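Local coordinates for protein glutathione peroxidase (Hypocrea jecorina, PDB 6VPD) that probably reduces hydroperoxides to alcohols and water at the expense of thioredoxin, as a peroxidase of the glutathione peroxidase family, at residues Lys79-Asp84 against Glu185-Pro190; Lys136-Glu141 against Glu156-Gly161. All blocks are in the same frame, centred on the assembly; numbering follows the deposited sequence.

Contact 1 of 2, residues Lys79-Asp84 against Glu185-Pro190; sequences KEYPDD and EAIKQP
Ile187 lays its CG2 methyl over one face of the Tyr81 ring, and this is the tightly packed part of the contact. The methyl is displaced toward the ring's rim, with CG2 3.6 Å from Tyr81 CD1. It makes a CH-pi contact, 22° off the ring normal. Ile187 turns CG1 beside its backbone N (chi1 -72°), which places CG2 opposite that N and up against the ring. Asp84 flanks the same methyl, its OD1 3.7 Å from Ile187 CG2. The longer branch of the isoleucine reaches further, with CD1 4.1 Å from both Tyr81 CB and Asp84 CB.

The backbone explains why two residues of 79-84 meet one isoleucine. Helix 64-80 ends here, and a type II turn from Tyr81 to Asp84 follows, closed by Asp84 N to Tyr81 O at 3.1 Å. The turn leads into strand 85-92. Ile187 also touches Val51 of strand 51-58.

The other side is looser and faces solvent. There Lys188 bends at its last torsion (chi4 56°) and brings NZ to Tyr81 OH, where it donates a 2.7 Å hydrogen bond. Glu80 OE2 stays 6.6 Å from Lys188 NZ, too far for a salt bridge.

Asp84 OD1 is paired with Arg162 NH2, which also bonds to Ile187 O at the end of helix 176-188. The arginine thus joins both segments. The contact is a greasy patch with polar links at its margins, and a positive ammonium at Tyr81 OH would be expected to polarise the hydroxyl and, if anything, ease loss of its proton.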
ATOM      1  N   LYS A  79      -8.419   0.307  27.140  1.00 53.05           N
ATOM      2  CA  LYS A  79      -8.282   0.975  28.430  1.00 52.82           C
ATOM      3  C   LYS A  79      -9.297   2.106  28.572  1.00 51.87           C
ATOM      4  O   LYS A  79     -10.128   2.103  29.487  1.00 53.88           O
ATOM      5  CB  LYS A  79      -6.855   1.503  28.592  1.00 51.94           C
ATOM      6  CG  LYS A  79      -5.774   0.421  28.557  1.00 59.02           C
ATOM      7  CD  LYS A  79      -4.359   1.024  28.496  1.00 62.15           C
ATOM      8  CE  LYS A  79      -3.274  -0.057  28.606  1.00 62.61           C
ATOM      9  NZ  LYS A  79      -1.887   0.506  28.517  1.00 63.34           N
ATOM     10  N   GLU A  80      -9.239   3.085  27.662  1.00 50.08           N
ATOM     11  CA  GLU A  80     -10.168   4.213  27.673  1.00 50.27           C
ATOM     12  C   GLU A  80     -11.631   3.771  27.699  1.00 47.16           C
ATOM     13  O   GLU A  80     -12.451   4.367  28.401  1.00 42.51           O
ATOM     14  CB  GLU A  80      -9.929   5.089  26.443  1.00 51.16           C
ATOM     15  CG  GLU A  80      -8.506   5.563  26.263  1.00 52.20           C
ATOM     16  CD  GLU A  80      -8.438   7.040  25.936  1.00 65.20           C
ATOM     17  OE1 GLU A  80      -8.346   7.846  26.889  1.00 68.72           O
ATOM     18  OE2 GLU A  80      -8.484   7.399  24.734  1.00 68.13           O
ATOM     19  N   TYR A  81     -11.978   2.737  26.934  1.00 50.36           N
ATOM     20  CA  TYR A  81     -13.372   2.389  26.650  1.00 48.10           C
ATOM     21  C   TYR A  81     -13.520   0.885  26.615  1.00 50.86           C
ATOM     22  O   TYR A  81     -13.711   0.289  25.548  1.00 50.51           O
ATOM     23  CB  TYR A  81     -13.824   2.985  25.318  1.00 45.73           C
ATOM     24  CG  TYR A  81     -13.854   4.471  25.318  1.00 43.05           C
ATOM     25  CD1 TYR A  81     -14.896   5.164  25.936  1.00 39.66           C
ATOM     26  CD2 TYR A  81     -12.844   5.186  24.713  1.00 35.70           C
ATOM     27  CE1 TYR A  81     -14.916   6.538  25.943  1.00 38.11           C
ATOM     28  CE2 TYR A  81     -12.851   6.544  24.708  1.00 39.10           C
ATOM     29  CZ  TYR A  81     -13.888   7.223  25.317  1.00 40.65           C
ATOM     30  OH  TYR A  81     -13.877   8.596  25.295  1.00 41.19           O
ATOM     31  N   PRO A  82     -13.453   0.231  27.768  1.00 51.84           N
ATOM     32  CA  PRO A  82     -13.475  -1.238  27.777  1.00 51.03           C
ATOM     33  C   PRO A  82     -14.807  -1.777  27.269  1.00 51.78           C
ATOM     34  O   PRO A  82     -15.877  -1.312  27.674  1.00 59.52           O
ATOM     35  CB  PRO A  82     -13.232  -1.587  29.251  1.00 54.16           C
ATOM     36  CG  PRO A  82     -13.678  -0.370  30.018  1.00 48.65           C
ATOM     37  CD  PRO A  82     -13.340   0.804  29.123  1.00 48.96           C
ATOM     38  N   ASP A  83     -14.724  -2.756  26.360  1.00 53.18           N
ATOM     39  CA  ASP A  83     -15.868  -3.430  25.740  1.00 54.57           C
ATOM     40  C   ASP A  83     -16.525  -2.577  24.657  1.00 54.46           C
ATOM     41  O   ASP A  83     -17.425  -3.051  23.947  1.00 53.91           O
ATOM     42  CB  ASP A  83     -16.924  -3.823  26.784  1.00 66.29           C
ATOM     43  CG  ASP A  83     -16.530  -5.043  27.615  1.00 69.13           C
ATOM     44  OD1 ASP A  83     -15.333  -5.431  27.624  1.00 62.67           O
ATOM     45  OD2 ASP A  83     -17.439  -5.586  28.289  1.00 69.61           O
ATOM     46  N   ASP A  84     -16.092  -1.319  24.514  1.00 50.15           N
ATOM     47  CA  ASP A  84     -16.703  -0.439  23.520  1.00 51.31           C
ATOM     48  C   ASP A  84     -16.319  -0.786  22.093  1.00 46.94           C
ATOM     49  O   ASP A  84     -17.031  -0.370  21.168  1.00 46.96           O
ATOM     50  CB  ASP A  84     -16.313   1.013  23.771  1.00 48.56           C
ATOM     51  CG  ASP A  84     -17.075   1.619  24.901  1.00 52.15           C
ATOM     52  OD1 ASP A  84     -18.208   2.080  24.632  1.00 49.00           O
ATOM     53  OD2 ASP A  84     -16.549   1.625  26.047  1.00 57.90           O
ATOM     54  N   GLU A 185     -14.479   8.894  18.241  1.00 38.70           N
ATOM     55  CA  GLU A 185     -15.717   9.570  17.848  1.00 41.61           C
ATOM     56  C   GLU A 185     -16.854   8.574  17.621  1.00 44.38           C
ATOM     57  O   GLU A 185     -17.990   8.815  18.046  1.00 38.41           O
ATOM     58  CB  GLU A 185     -15.487  10.410  16.594  1.00 38.67           C
ATOM     59  CG  GLU A 185     -16.693  11.246  16.080  1.00 61.22           C
ATOM     60  CD  GLU A 185     -17.669  11.784  17.165  1.00 78.26           C
ATOM     61  OE1 GLU A 185     -18.649  11.094  17.516  1.00 89.50           O
ATOM     62  OE2 GLU A 185     -17.464  12.912  17.676  1.00 84.13           O
ATOM     63  N   ALA A 186     -16.582   7.452  16.942  1.00 39.71           N
ATOM     64  CA  ALA A 186     -17.645   6.465  16.801  1.00 36.28           C
ATOM     65  C   ALA A 186     -18.100   5.966  18.165  1.00 42.42           C
ATOM     66  O   ALA A 186     -19.297   5.730  18.361  1.00 41.15           O
ATOM     67  CB  ALA A 186     -17.209   5.300  15.917  1.00 31.45           C
ATOM     68  N   ILE A 187     -17.178   5.877  19.137  1.00 40.49           N
ATOM     69  CA  ILE A 187     -17.522   5.354  20.460  1.00 42.55           C
ATOM     70  C   ILE A 187     -18.382   6.351  21.238  1.00 41.85           C
ATOM     71  O   ILE A 187     -19.362   5.967  21.893  1.00 34.39           O
ATOM     72  CB  ILE A 187     -16.243   4.975  21.236  1.00 39.58           C
ATOM     73  CG1 ILE A 187     -15.610   3.718  20.646  1.00 37.40           C
ATOM     74  CG2 ILE A 187     -16.534   4.780  22.741  1.00 38.06           C
ATOM     75  CD1 ILE A 187     -14.247   3.424  21.217  1.00 38.60           C
ATOM     76  N   LYS A 188     -18.030   7.643  21.198  1.00 40.81           N
ATOM     77  CA  LYS A 188     -18.825   8.625  21.936  1.00 39.52           C
ATOM     78  C   LYS A 188     -20.230   8.795  21.366  1.00 38.97           C
ATOM     79  O   LYS A 188     -21.082   9.382  22.037  1.00 39.70           O
ATOM     80  CB  LYS A 188     -18.126   9.979  21.959  1.00 35.14           C
ATOM     81  CG  LYS A 188     -16.779  10.006  22.652  1.00 31.87           C
ATOM     82  CD  LYS A 188     -16.198  11.405  22.527  1.00 32.66           C
ATOM     83  CE  LYS A 188     -15.163  11.666  23.580  1.00 39.07           C
ATOM     84  NZ  LYS A 188     -14.100  10.625  23.518  1.00 49.97           N
ATOM     85  N   GLN A 189     -20.491   8.298  20.166  1.00 40.13           N
ATOM     86  CA  GLN A 189     -21.796   8.347  19.514  1.00 43.22           C
ATOM     87  C   GLN A 189     -22.706   7.261  20.086  1.00 41.70           C
ATOM     88  O   GLN A 189     -22.273   6.120  20.254  1.00 45.09           O
ATOM     89  CB  GLN A 189     -21.648   8.139  17.997  1.00 44.33           C
ATOM     90  CG  GLN A 189     -21.286   9.376  17.216  1.00 46.54           C
ATOM     91  CD  GLN A 189     -22.438  10.364  17.148  1.00 61.48           C
ATOM     92  OE1 GLN A 189     -23.610   9.980  17.014  1.00 58.00           O
ATOM     93  NE2 GLN A 189     -22.112  11.646  17.246  1.00 63.28           N
ATOM     94  N   PRO A 190     -23.960   7.568  20.388  1.00 41.54           N
ATOM     95  CA  PRO A 190     -24.865   6.509  20.844  1.00 41.54           C
ATOM     96  C   PRO A 190     -25.299   5.633  19.680  1.00 43.87           C
ATOM     97  O   PRO A 190     -25.342   6.077  18.531  1.00 47.18           O
ATOM     98  CB  PRO A 190     -26.048   7.283  21.435  1.00 44.64           C
ATOM     99  CG  PRO A 190     -26.025   8.596  20.736  1.00 36.54           C
ATOM    100  CD  PRO A 190     -24.587   8.903  20.441  1.00 39.17           C
TER

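Contact 2 of 2, residues Lys136-Glu141 against Glu156-Gly161; sequences KWLKKE and EKFLIG
Leu138 and Phe158 join helix 133-141 to the central sheet of the thioredoxin fold. The helix lies across strand 157-160 at 86°, with the segment axes 10.4 Å apart. Leu138 CB stands over one face of the Phe158 ring, 3.9 Å from its centroid and 16° off the normal. Leu138 CD1 lies over the same face, 3.8 Å from Phe158 CD1. The leucine therefore spans much of the ring. Its CG sits beside the backbone N, opposite the carbonyl carbon (chi1 -74°), which sends CD1 along that face and CD2 to Ile160. This second methyl serves the next residue on this face of the strand, with Leu138 CD2 3.8 Å from Ile160 CD1. With an alanine at Phe158, Leu138 CB and CD1 would probably lose their aromatic partner and a gap would open between helix and sheet.

Further out, Leu138 also touches Val54 and Val166 of the flanking strands. Backbone bonds from Phe158 to Val54 and from Ile160 to Val52 fix the strand. On the helix, Lys139 takes its ammonium away from the strand to hydrogen-bond Val126 O. Back at the ring, the carbonyl oxygen of Leu138 lies 3.4 Å from Phe158 CE2.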
ATOM      1  N   LYS A 136     -18.018  -8.532   0.241  1.00 32.62           N
ATOM      2  CA  LYS A 136     -18.758  -7.953  -0.873  1.00 32.81           C
ATOM      3  C   LYS A 136     -19.567  -6.741  -0.413  1.00 36.35           C
ATOM      4  O   LYS A 136     -19.604  -5.707  -1.091  1.00 36.25           O
ATOM      5  CB  LYS A 136     -19.649  -9.011  -1.515  1.00 33.18           C
ATOM      6  CG  LYS A 136     -18.866 -10.059  -2.299  1.00 36.22           C
ATOM      7  CD  LYS A 136     -19.779 -10.980  -3.088  1.00 35.38           C
ATOM      8  CE  LYS A 136     -18.979 -12.170  -3.672  1.00 44.84           C
ATOM      9  NZ  LYS A 136     -19.832 -13.100  -4.469  1.00 48.34           N
ATOM     10  N   TRP A 137     -20.166  -6.827   0.774  1.00 31.81           N
ATOM     11  CA  TRP A 137     -20.921  -5.700   1.307  1.00 31.91           C
ATOM     12  C   TRP A 137     -20.004  -4.544   1.708  1.00 34.60           C
ATOM     13  O   TRP A 137     -20.250  -3.393   1.324  1.00 36.38           O
ATOM     14  CB  TRP A 137     -21.765  -6.172   2.488  1.00 33.49           C
ATOM     15  CG  TRP A 137     -22.584  -5.106   3.127  1.00 34.27           C
ATOM     16  CD1 TRP A 137     -23.794  -4.627   2.702  1.00 31.04           C
ATOM     17  CD2 TRP A 137     -22.269  -4.397   4.332  1.00 34.15           C
ATOM     18  NE1 TRP A 137     -24.247  -3.668   3.570  1.00 41.14           N
ATOM     19  CE2 TRP A 137     -23.328  -3.505   4.579  1.00 40.19           C
ATOM     20  CE3 TRP A 137     -21.204  -4.444   5.234  1.00 30.96           C
ATOM     21  CZ2 TRP A 137     -23.346  -2.661   5.684  1.00 32.78           C
ATOM     22  CZ3 TRP A 137     -21.213  -3.595   6.313  1.00 31.02           C
ATOM     23  CH2 TRP A 137     -22.274  -2.718   6.532  1.00 31.08           C
ATOM     24  N   LEU A 138     -18.945  -4.826   2.492  1.00 30.09           N
ATOM     25  CA  LEU A 138     -18.017  -3.772   2.913  1.00 32.98           C
ATOM     26  C   LEU A 138     -17.476  -2.978   1.725  1.00 32.45           C
ATOM     27  O   LEU A 138     -17.325  -1.757   1.802  1.00 28.47           O
ATOM     28  CB  LEU A 138     -16.843  -4.368   3.701  1.00 30.49           C
ATOM     29  CG  LEU A 138     -17.092  -4.839   5.138  1.00 34.08           C
ATOM     30  CD1 LEU A 138     -15.822  -5.392   5.743  1.00 28.86           C
ATOM     31  CD2 LEU A 138     -17.665  -3.752   6.019  1.00 28.61           C
ATOM     32  N   LYS A 139     -17.188  -3.657   0.613  1.00 35.30           N
ATOM     33  CA  LYS A 139     -16.532  -2.999  -0.515  1.00 34.47           C
ATOM     34  C   LYS A 139     -17.488  -2.069  -1.265  1.00 37.88           C
ATOM     35  O   LYS A 139     -17.120  -0.931  -1.579  1.00 36.81           O
ATOM     36  CB  LYS A 139     -15.923  -4.065  -1.434  1.00 33.23           C
ATOM     37  CG  LYS A 139     -14.549  -4.589  -0.936  1.00 33.02           C
ATOM     38  CD  LYS A 139     -14.323  -6.069  -1.223  1.00 33.33           C
ATOM     39  CE  LYS A 139     -14.174  -6.373  -2.683  1.00 36.44           C
ATOM     40  NZ  LYS A 139     -14.466  -7.800  -2.944  1.00 37.79           N
ATOM     41  N   LYS A 140     -18.719  -2.530  -1.548  1.00 35.19           N
ATOM     42  CA  LYS A 140     -19.754  -1.668  -2.116  1.00 35.58           C
ATOM     43  C   LYS A 140     -20.073  -0.501  -1.199  1.00 37.14           C
ATOM     44  O   LYS A 140     -20.235   0.634  -1.660  1.00 38.44           O
ATOM     45  CB  LYS A 140     -21.046  -2.458  -2.365  1.00 43.53           C
ATOM     46  CG  LYS A 140     -20.971  -3.497  -3.473  1.00 49.74           C
ATOM     47  CD  LYS A 140     -20.852  -2.839  -4.833  1.00 56.95           C
ATOM     48  CE  LYS A 140     -20.689  -3.863  -5.934  1.00 59.04           C
ATOM     49  NZ  LYS A 140     -20.331  -3.221  -7.227  1.00 64.22           N
ATOM     50  N   GLU A 141     -20.204  -0.765   0.105  1.00 40.22           N
ATOM     51  CA  GLU A 141     -20.642   0.271   1.041  1.00 38.08           C
ATOM     52  C   GLU A 141     -19.620   1.386   1.201  1.00 37.12           C
ATOM     53  O   GLU A 141     -19.987   2.521   1.520  1.00 40.08           O
ATOM     54  CB  GLU A 141     -20.953  -0.347   2.396  1.00 29.85           C
ATOM     55  CG  GLU A 141     -22.269  -1.103   2.378  1.00 38.41           C
ATOM     56  CD  GLU A 141     -23.454  -0.206   2.000  1.00 45.15           C
ATOM     57  OE1 GLU A 141     -24.201  -0.555   1.055  1.00 54.49           O
ATOM     58  OE2 GLU A 141     -23.629   0.860   2.645  1.00 45.77           O
ATOM     59  N   GLU A 156      -5.921  -3.637   4.716  1.00 37.10           N
ATOM     60  CA  GLU A 156      -6.929  -2.596   4.600  1.00 39.34           C
ATOM     61  C   GLU A 156      -7.866  -2.711   5.801  1.00 39.42           C
ATOM     62  O   GLU A 156      -8.076  -3.806   6.340  1.00 37.37           O
ATOM     63  CB  GLU A 156      -7.696  -2.704   3.269  1.00 39.74           C
ATOM     64  CG  GLU A 156      -6.881  -2.271   2.014  1.00 46.59           C
ATOM     65  CD  GLU A 156      -7.711  -1.565   0.920  1.00 49.44           C
ATOM     66  OE1 GLU A 156      -7.502  -1.852  -0.281  1.00 48.41           O
ATOM     67  OE2 GLU A 156      -8.556  -0.696   1.243  1.00 49.49           O
ATOM     68  N   LYS A 157      -8.376  -1.566   6.266  1.00 39.08           N
ATOM     69  CA  LYS A 157      -9.224  -1.486   7.457  1.00 39.36           C
ATOM     70  C   LYS A 157     -10.578  -0.867   7.112  1.00 35.50           C
ATOM     71  O   LYS A 157     -10.644   0.101   6.347  1.00 35.16           O
ATOM     72  CB  LYS A 157      -8.560  -0.642   8.558  1.00 38.84           C
ATOM     73  CG  LYS A 157      -7.184  -1.085   8.954  1.00 38.00           C
ATOM     74  CD  LYS A 157      -6.105  -0.270   8.259  1.00 44.48           C
ATOM     75  CE  LYS A 157      -4.748  -0.489   8.918  1.00 46.36           C
ATOM     76  NZ  LYS A 157      -3.616  -0.416   7.932  1.00 50.66           N
ATOM     77  N   PHE A 158     -11.656  -1.422   7.671  1.00 32.45           N
ATOM     78  CA  PHE A 158     -12.981  -0.797   7.655  1.00 30.20           C
ATOM     79  C   PHE A 158     -13.457  -0.557   9.081  1.00 29.44           C
ATOM     80  O   PHE A 158     -13.322  -1.429   9.941  1.00 33.73           O
ATOM     81  CB  PHE A 158     -14.040  -1.648   6.977  1.00 27.68           C
ATOM     82  CG  PHE A 158     -13.744  -2.006   5.561  1.00 31.16           C
ATOM     83  CD1 PHE A 158     -12.862  -3.034   5.258  1.00 26.34           C
ATOM     84  CD2 PHE A 158     -14.425  -1.372   4.515  1.00 31.63           C
ATOM     85  CE1 PHE A 158     -12.629  -3.399   3.930  1.00 27.37           C
ATOM     86  CE2 PHE A 158     -14.194  -1.728   3.184  1.00 28.48           C
ATOM     87  CZ  PHE A 158     -13.287  -2.735   2.894  1.00 28.79           C
ATOM     88  N   LEU A 159     -14.055   0.604   9.318  1.00 31.37           N
ATOM     89  CA  LEU A 159     -14.559   0.982  10.629  1.00 31.69           C
ATOM     90  C   LEU A 159     -16.088   0.928  10.622  1.00 34.44           C
ATOM     91  O   LEU A 159     -16.727   1.599   9.805  1.00 31.62           O
ATOM     92  CB  LEU A 159     -14.058   2.374  10.997  1.00 30.97           C
ATOM     93  CG  LEU A 159     -14.474   2.906  12.362  1.00 34.00           C
ATOM     94  CD1 LEU A 159     -13.977   1.960  13.438  1.00 35.76           C
ATOM     95  CD2 LEU A 159     -13.946   4.336  12.562  1.00 33.05           C
ATOM     96  N   ILE A 160     -16.663   0.132  11.535  1.00 32.05           N
ATOM     97  CA  ILE A 160     -18.107  -0.026  11.675  1.00 34.16           C
ATOM     98  C   ILE A 160     -18.579   0.801  12.865  1.00 36.89           C
ATOM     99  O   ILE A 160     -18.153   0.563  14.002  1.00 36.86           O
ATOM    100  CB  ILE A 160     -18.517  -1.498  11.874  1.00 33.34           C
ATOM    101  CG1 ILE A 160     -17.862  -2.466  10.861  1.00 28.05           C
ATOM    102  CG2 ILE A 160     -20.030  -1.586  11.830  1.00 30.65           C
ATOM    103  CD1 ILE A 160     -18.056  -2.131   9.424  1.00 26.78           C
ATOM    104  N   GLY A 161     -19.501   1.741  12.620  1.00 36.02           N
ATOM    105  CA  GLY A 161     -20.105   2.491  13.703  1.00 35.14           C
ATOM    106  C   GLY A 161     -21.117   1.659  14.475  1.00 34.50           C
ATOM    107  O   GLY A 161     -21.515   0.571  14.063  1.00 35.40           O
TER

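In the fold
The two contacts lie on opposite faces of the same mixed sheet, their centres 19 Å and their nearest atoms about 5 Å apart. Contact 1 joins the turn just after helix 64-80 to the C-terminal end of helix 176-188. Contact 2 sets helix 133-141 against strand 157-160. Leu159 of that strand turns the other way and packs on helix 176-188, so one strand serves both layers. In sequence, contact 2 is nested inside the loop closed by contact 1. Helix 64-80 forms the beta-alpha-beta crossover between strands 51-58 and 85-92. Contact 1 links two helices on one side of this thioredoxin-fold sheet; contact 2 packs one on the other, both away from the predicted active-site Cys61.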